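Local coordinates for protein catechol 2,3-dioxygenase (Rhodococcus sp., PDB 2WL9) that probably catalyses iron-dependent extradiol (meta) cleavage of catechols with molecular oxygen, as a type I extradiol dioxygenase of aromatic-hydrocarbon breakdown, at residues R47-I52 with G121-T126; E159-Y164 with L199-G204; G11-N16 with H55-D60. One frame throughout, in Å; residues are numbered along the deposited sequence. Where two conformers were deposited one is given.

Contact 1 (R47-I52 with G121-T126); sequences RWHHRI and GPQVDT
W48 carries CG anti to its carbonyl carbon (chi1 -70°), where the indole lies against P122, whereas H49 has CG anti to its backbone N (chi1 173°) and lies alongside D125. The two loops are joined by a single beta bridge, W48 with V124, formed between the turn of the hairpin 40-44/52-56 and the chain leaving strand 115-120 of the same vicinal-oxygen-chelate (VOC) sheet. Its evidence is a pair of flanking bonds: D125 N to R47 O at 2.9 Å and H49 N to Q123 O, the latter nearly straight at 170°.

P122 CB sits 3.6 Å from the centroid of the W48 six-membered ring and almost on its normal, a CH-pi contact. R51 NH1 covers the opposite indole face, 3.4 Å above its plane and over its centre, so the indole is sandwiched between a proline ring and a guanidinium that makes salt bridges with D46 and E6. D125 OD2 approaches the H49 ring edge at CD2 (3.2 Å), the carboxylate turned almost perpendicular to the imidazole. D125 OD1 accepts from Q123 NE2 on its syn lone pair, in the amide plane; with OE1 bonded to R101, the Q123 amide is held at both its polar atoms. H49 NE2 bonds D35, and ND1 is paired with H50 ND1 at 2.8 Å.

V124 CG1 lies over one face of the R47 guanidinium, toward its rim, and NH2 makes a salt bridge with E276 of the second subunit. At the guanidinium edge lies a water that accepts from T126 OG1 at 2.7 Å and, weakly, from R47 NH1 at 2.8 Å.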
# COMPACT_ATOMS: atom_id res chain seq x y z
N ARG C 47 -4.76 -22.21 17.78
CA ARG C 47 -5.19 -23.34 16.95
C ARG C 47 -4.67 -24.71 17.43
O ARG C 47 -5.37 -25.72 17.30
CB ARG C 47 -4.72 -23.14 15.52
CG ARG C 47 -5.70 -22.52 14.54
CD ARG C 47 -5.20 -22.83 13.10
NE ARG C 47 -3.74 -22.81 13.07
CZ ARG C 47 -2.97 -23.47 12.21
NH1 ARG C 47 -3.49 -24.23 11.24
NH2 ARG C 47 -1.66 -23.37 12.32
N TRP C 48 -3.43 -24.75 17.92
CA TRP C 48 -2.80 -25.99 18.39
C TRP C 48 -3.64 -26.65 19.46
O TRP C 48 -4.25 -25.97 20.29
CB TRP C 48 -1.42 -25.71 18.99
CG TRP C 48 -0.34 -25.30 18.04
CD1 TRP C 48 -0.47 -24.58 16.86
CD2 TRP C 48 1.07 -25.51 18.22
NE1 TRP C 48 0.77 -24.39 16.29
CE2 TRP C 48 1.73 -24.94 17.10
CE3 TRP C 48 1.83 -26.16 19.20
CZ2 TRP C 48 3.12 -24.98 16.95
CZ3 TRP C 48 3.22 -26.20 19.05
CH2 TRP C 48 3.85 -25.62 17.94
N HIS C 49 -3.67 -27.98 19.46
CA HIS C 49 -4.33 -28.73 20.52
C HIS C 49 -3.97 -28.13 21.89
O HIS C 49 -4.86 -27.91 22.72
CB HIS C 49 -3.93 -30.21 20.47
CG HIS C 49 -4.43 -31.01 21.63
ND1 HIS C 49 -3.66 -31.27 22.74
CD2 HIS C 49 -5.63 -31.59 21.86
CE1 HIS C 49 -4.36 -31.99 23.60
NE2 HIS C 49 -5.56 -32.20 23.09
N HIS C 50 -2.69 -27.83 22.09
CA HIS C 50 -2.21 -27.23 23.34
C HIS C 50 -0.85 -26.55 23.21
O HIS C 50 -0.07 -26.87 22.31
CB HIS C 50 -2.12 -28.29 24.45
CG HIS C 50 -1.01 -29.27 24.24
ND1 HIS C 50 -1.15 -30.38 23.44
CD2 HIS C 50 0.25 -29.30 24.72
CE1 HIS C 50 -0.01 -31.06 23.43
NE2 HIS C 50 0.85 -30.42 24.19
N ARG C 51 -0.57 -25.63 24.14
CA ARG C 51 0.78 -25.08 24.29
C ARG C 51 1.43 -25.55 25.59
O ARG C 51 2.66 -25.52 25.73
CB ARG C 51 0.79 -23.54 24.24
CG ARG C 51 0.16 -22.85 23.00
CD ARG C 51 0.46 -23.52 21.65
NE ARG C 51 1.85 -23.44 21.25
CZ ARG C 51 2.31 -22.84 20.14
NH1 ARG C 51 1.50 -22.25 19.27
NH2 ARG C 51 3.61 -22.86 19.90
N ILE C 52 0.61 -25.94 26.56
CA ILE C 52 1.10 -26.36 27.87
C ILE C 52 0.39 -27.62 28.34
O ILE C 52 -0.83 -27.74 28.20
CB ILE C 52 0.95 -25.22 28.95
CG1 ILE C 52 1.58 -23.91 28.48
CG2 ILE C 52 1.59 -25.64 30.29
CD1 ILE C 52 1.26 -22.68 29.36
N GLY C 121 5.60 -31.16 13.63
CA GLY C 121 4.23 -31.61 13.40
C GLY C 121 3.33 -31.58 14.62
O GLY C 121 2.84 -32.64 15.06
N PRO C 122 3.07 -30.38 15.18
CA PRO C 122 2.10 -30.30 16.28
C PRO C 122 0.71 -30.67 15.79
O PRO C 122 0.37 -30.41 14.62
CB PRO C 122 2.12 -28.82 16.65
CG PRO C 122 2.55 -28.13 15.40
CD PRO C 122 3.58 -29.05 14.81
N GLN C 123 -0.08 -31.28 16.68
CA GLN C 123 -1.50 -31.50 16.44
C GLN C 123 -2.22 -30.15 16.52
O GLN C 123 -2.14 -29.44 17.52
CB GLN C 123 -2.08 -32.47 17.48
CG GLN C 123 -3.60 -32.70 17.37
CD GLN C 123 -4.18 -33.49 18.55
OE1 GLN C 123 -3.50 -34.32 19.16
NE2 GLN C 123 -5.43 -33.21 18.88
N VAL C 124 -2.93 -29.82 15.45
CA VAL C 124 -3.70 -28.58 15.36
C VAL C 124 -5.19 -28.94 15.30
O VAL C 124 -5.61 -29.80 14.51
CB VAL C 124 -3.26 -27.75 14.12
CG1 VAL C 124 -3.98 -26.41 14.05
CG2 VAL C 124 -1.75 -27.53 14.14
N ASP C 125 -5.97 -28.32 16.18
CA ASP C 125 -7.39 -28.59 16.27
C ASP C 125 -8.14 -27.46 15.59
O ASP C 125 -8.86 -26.69 16.23
CB ASP C 125 -7.83 -28.77 17.74
CG ASP C 125 -7.29 -30.05 18.37
OD1 ASP C 125 -6.79 -30.94 17.64
OD2 ASP C 125 -7.37 -30.17 19.61
N THR C 126 -7.96 -27.36 14.28
CA THR C 126 -8.57 -26.31 13.48
C THR C 126 -10.09 -26.36 13.62
O THR C 126 -10.73 -25.31 13.71
CB THR C 126 -8.12 -26.41 12.00
OG1 THR C 126 -6.69 -26.48 11.95
CG2 THR C 126 -8.58 -25.19 11.19
O HOH W 1 -5.45 -25.62 9.75
O HOH W 2 -0.73 -29.19 20.03

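Contact 2 (E159-Y164 with L199-G204); sequences EATRFY and LAFGVG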
# COMPACT_ATOMS: atom_id res chain seq x y z
N GLU C 159 28.18 -22.79 28.62
CA GLU C 159 27.80 -24.08 28.05
C GLU C 159 26.37 -24.04 27.52
O GLU C 159 26.09 -24.54 26.43
CB GLU C 159 27.96 -25.22 29.06
CG GLU C 159 29.31 -25.91 29.01
CD GLU C 159 29.48 -26.97 30.09
OE1 GLU C 159 28.48 -27.40 30.70
OE2 GLU C 159 30.64 -27.38 30.32
N ALA C 160 25.47 -23.45 28.31
CA ALA C 160 24.09 -23.22 27.90
C ALA C 160 24.01 -22.40 26.60
O ALA C 160 23.23 -22.73 25.71
CB ALA C 160 23.32 -22.52 29.02
N THR C 161 24.81 -21.35 26.50
CA THR C 161 24.80 -20.54 25.28
C THR C 161 25.24 -21.36 24.07
O THR C 161 24.57 -21.34 23.04
CB THR C 161 25.62 -19.24 25.41
OG1 THR C 161 25.26 -18.56 26.61
CG2 THR C 161 25.34 -18.31 24.24
N ARG C 162 26.34 -22.10 24.21
CA ARG C 162 26.85 -22.96 23.13
C ARG C 162 25.83 -24.03 22.71
O ARG C 162 25.63 -24.27 21.51
CB ARG C 162 28.16 -23.65 23.53
CG ARG C 162 29.32 -22.70 23.79
CD ARG C 162 30.60 -23.48 24.05
NE ARG C 162 31.63 -22.65 24.67
CZ ARG C 162 31.97 -22.69 25.96
NH1 ARG C 162 31.38 -23.55 26.79
NH2 ARG C 162 32.92 -21.89 26.41
N PHE C 163 25.19 -24.66 23.70
CA PHE C 163 24.15 -25.66 23.44
C PHE C 163 23.01 -25.07 22.61
O PHE C 163 22.66 -25.60 21.56
CB PHE C 163 23.62 -26.22 24.77
CG PHE C 163 22.41 -27.10 24.63
CD1 PHE C 163 22.54 -28.42 24.19
CD2 PHE C 163 21.14 -26.63 24.95
CE1 PHE C 163 21.43 -29.24 24.06
CE2 PHE C 163 20.01 -27.44 24.82
CZ PHE C 163 20.16 -28.76 24.38
N TYR C 164 22.45 -23.97 23.08
CA TYR C 164 21.32 -23.36 22.39
C TYR C 164 21.69 -22.78 21.02
O TYR C 164 20.84 -22.76 20.13
CB TYR C 164 20.58 -22.37 23.29
CG TYR C 164 19.80 -23.08 24.36
CD1 TYR C 164 18.65 -23.82 24.04
CD2 TYR C 164 20.21 -23.05 25.69
CE1 TYR C 164 17.94 -24.50 25.01
CE2 TYR C 164 19.50 -23.73 26.68
CZ TYR C 164 18.37 -24.44 26.33
OH TYR C 164 17.66 -25.10 27.30
N LEU C 199 13.97 -17.35 25.06
CA LEU C 199 14.76 -17.99 26.12
C LEU C 199 15.72 -17.00 26.76
O LEU C 199 16.35 -16.22 26.05
CB LEU C 199 15.54 -19.17 25.54
CG LEU C 199 16.42 -20.04 26.44
CD1 LEU C 199 15.58 -20.69 27.52
CD2 LEU C 199 17.10 -21.08 25.59
N ALA C 200 15.84 -17.05 28.09
CA ALA C 200 16.85 -16.29 28.82
C ALA C 200 17.36 -17.06 30.04
O ALA C 200 16.68 -17.95 30.55
CB ALA C 200 16.31 -14.92 29.23
N PHE C 201 18.58 -16.74 30.46
CA PHE C 201 19.22 -17.38 31.62
C PHE C 201 20.42 -16.56 32.12
O PHE C 201 20.80 -15.56 31.51
CB PHE C 201 19.62 -18.83 31.31
CG PHE C 201 20.30 -19.01 29.98
CD1 PHE C 201 19.58 -19.42 28.86
CD2 PHE C 201 21.67 -18.78 29.85
CE1 PHE C 201 20.21 -19.58 27.63
CE2 PHE C 201 22.31 -18.94 28.63
CZ PHE C 201 21.58 -19.34 27.52
N GLY C 202 21.02 -16.99 33.23
CA GLY C 202 22.14 -16.25 33.83
C GLY C 202 21.67 -15.09 34.69
O GLY C 202 22.35 -14.07 34.79
N VAL C 203 20.50 -15.27 35.31
CA VAL C 203 19.94 -14.29 36.25
C VAL C 203 20.33 -14.64 37.69
O VAL C 203 19.79 -14.06 38.65
CB VAL C 203 18.40 -14.21 36.12
CG1 VAL C 203 17.99 -13.67 34.75
CG2 VAL C 203 17.75 -15.57 36.39
N GLY C 204 21.25 -15.58 37.84
CA GLY C 204 21.72 -16.00 39.15
C GLY C 204 20.93 -17.15 39.76
O GLY C 204 20.07 -17.73 39.09
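L199 pushes one methyl, CD2, into the flat face of Y164: it stands 3.3 Å above the ring plane and over its centre, within 5° of the normal through the centroid. All six ring carbons lie at similar distances from it, as expected of a CH-pi contact. The other face of Y164 is filled from its own helix, by F163 CD2 at 3.5 Å above the plane, so the phenol is a plate held between two hydrocarbon bumps. Its hydroxyl bonds D110 OD2.

Here helix 157-167 packs on strand 199-201, the helix and final strand of the third beta-alpha-beta-beta-beta module of the VOC fold. The two short axes run nearly antiparallel, at 163°, and come within 10.4 Å of each other.

F201 is the strand's second protrusion. With chi1 at 45°, CG sits between the backbone N and the carbonyl carbon, and the ring enters a hollow lined by A160, T161 and Y164. A160 CB lies over its face, toward the rim, 3.7 Å from CE2. T161 OG1, already bonded to V157 O, meets the ring edge at the same carbon (3.6 Å). Y164 CD2 borders F201 CE1 at 4.0 Å.

Contact 3 (G11-N16 with H55-D60); sequences GLSVSN and HADGSD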
# COMPACT_ATOMS: atom_id res chain seq x y z
N GLY C 11 5.86 -28.65 29.27
CA GLY C 11 5.24 -29.58 30.19
C GLY C 11 5.56 -29.11 31.59
O GLY C 11 6.70 -28.74 31.88
N LEU C 12 4.55 -29.08 32.45
CA LEU C 12 4.68 -28.58 33.80
C LEU C 12 4.22 -29.65 34.80
O LEU C 12 3.25 -30.37 34.53
CB LEU C 12 3.82 -27.33 33.98
CG LEU C 12 4.33 -25.89 33.80
CD1 LEU C 12 5.38 -25.70 32.70
CD2 LEU C 12 3.16 -24.91 33.62
N SER C 13 4.92 -29.75 35.92
CA SER C 13 4.49 -30.57 37.06
C SER C 13 3.76 -29.65 38.03
O SER C 13 4.32 -28.64 38.45
CB SER C 13 5.70 -31.18 37.77
OG SER C 13 6.36 -32.13 36.94
N VAL C 14 2.52 -29.99 38.36
CA VAL C 14 1.71 -29.17 39.27
C VAL C 14 1.11 -30.01 40.41
O VAL C 14 0.95 -31.22 40.27
CB VAL C 14 0.60 -28.37 38.52
CG1 VAL C 14 1.20 -27.51 37.42
CG2 VAL C 14 -0.44 -29.31 37.93
N SER C 15 0.81 -29.37 41.54
CA SER C 15 0.23 -30.06 42.69
C SER C 15 -1.28 -29.84 42.79
O SER C 15 -1.98 -30.63 43.42
CB SER C 15 0.91 -29.64 43.99
OG SER C 15 0.79 -28.24 44.21
N ASN C 16 -1.75 -28.76 42.19
CA ASN C 16 -3.16 -28.39 42.21
C ASN C 16 -3.75 -28.02 40.87
O ASN C 16 -3.66 -26.91 40.48
CB ASN C 16 -3.35 -27.22 43.16
CG ASN C 16 -4.81 -26.87 43.44
OD1 ASN C 16 -5.68 -27.26 42.78
ND2 ASN C 16 -5.01 -26.10 44.45
N HIS C 55 0.90 -31.74 34.29
CA HIS C 55 0.97 -33.07 34.87
C HIS C 55 0.67 -32.99 36.36
O HIS C 55 1.44 -32.39 37.12
CB HIS C 55 2.36 -33.67 34.66
CG HIS C 55 2.71 -33.91 33.22
ND1 HIS C 55 2.51 -35.13 32.61
CD2 HIS C 55 3.26 -33.10 32.29
CE1 HIS C 55 2.92 -35.05 31.35
NE2 HIS C 55 3.38 -33.84 31.13
N ALA C 56 -0.45 -33.56 36.76
CA ALA C 56 -0.85 -33.57 38.17
C ALA C 56 -0.06 -34.63 38.91
O ALA C 56 -0.59 -35.70 39.24
CB ALA C 56 -2.34 -33.80 38.30
N ASP C 57 1.21 -34.34 39.17
CA ASP C 57 2.11 -35.29 39.80
C ASP C 57 2.57 -34.87 41.20
O ASP C 57 3.33 -35.59 41.84
CB ASP C 57 3.32 -35.57 38.90
CG ASP C 57 4.23 -34.35 38.74
OD1 ASP C 57 4.12 -33.40 39.54
OD2 ASP C 57 5.05 -34.36 37.80
N GLY C 58 2.12 -33.71 41.66
CA GLY C 58 2.42 -33.26 43.03
C GLY C 58 3.64 -32.36 43.18
O GLY C 58 3.83 -31.75 44.24
N SER C 59 4.47 -32.29 42.15
CA SER C 59 5.58 -31.35 42.10
C SER C 59 5.07 -29.99 41.61
O SER C 59 3.92 -29.88 41.19
CB SER C 59 6.68 -31.89 41.19
OG SER C 59 7.70 -30.94 40.97
N ASP C 60 5.90 -28.95 41.67
CA ASP C 60 5.51 -27.63 41.18
C ASP C 60 6.66 -26.96 40.44
O ASP C 60 7.26 -26.00 40.94
CB ASP C 60 4.99 -26.75 42.31
CG ASP C 60 3.55 -27.05 42.65
OD1 ASP C 60 2.68 -26.95 41.76
OD2 ASP C 60 3.28 -27.39 43.82
O HOH W 3 0.09 -26.26 41.62
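S13 lays its CB across the D57 carboxylate, 3.2 Å from both OD1 and OD2, and donates OG to the syn lone pair of OD2 at 2.7 Å. D57 CG lies between its backbone N and carbonyl carbon (chi1 67°), and from there OD1 accepts from S59 N at 2.9 Å, nearly in line with the C-O bond. With OD1 in this Asx turn and OD2 bonded to S13 OG, both oxygens are engaged, and S59 CB closes on S13 CB at 3.6 Å.

The framework beneath is the parallel pairing of strands 6-14 and 52-56, the first and last strands of the opening beta-alpha-beta-beta-beta module of the VOC fold. S13 is in register with H55, as two bonds prove: H55 N to L12 O at 2.7 Å, almost linear at 170°, and V14 N to H55 O at 2.9 Å. H55 packs CB and CD2 around the same L12 oxygen, which sits near the plane of the imidazole at its edge; NE2 bonds Y64 OH.

After H55 the chain turns in an inverse gamma turn centred on A56, and the following loop curls round V14 O. G58 N bonds that oxygen at 3.1 Å from 40° out of the carbonyl plane, while the bond from D57 N is weak. D60 then meets S15: OD1 takes S15 N at 3.1 Å from above the carboxylate plane. S15 OG reaches OD2 in the conformer described, although a second was deposited. D60 OD1 also bonds S258 OG and accepts from a water that N16 N donates to.

In the fold
Contact 3 pairs two strands of the eight-stranded N-terminal sheet; contact 1 joins loops that lead out of or into strands of that sheet. Their segments alternate along the chain, and with centres 21 Å apart they still touch, I52 CG2 packing on L12 CD2 at 3.8 Å. Contact 2 comes later in sequence, helix 157-167 packing on a strand of the second sheet, which supplies the iron ligands H149, H212, Y253 and E263. Its centre lies 28 Å from that of contact 1, across the chain's centre, and 25 Å from that of contact 3. W67 touches contact 2 and S258 contact 3, so the two sheets pack together within the chain. Contact 1 instead lies at a subunit interface.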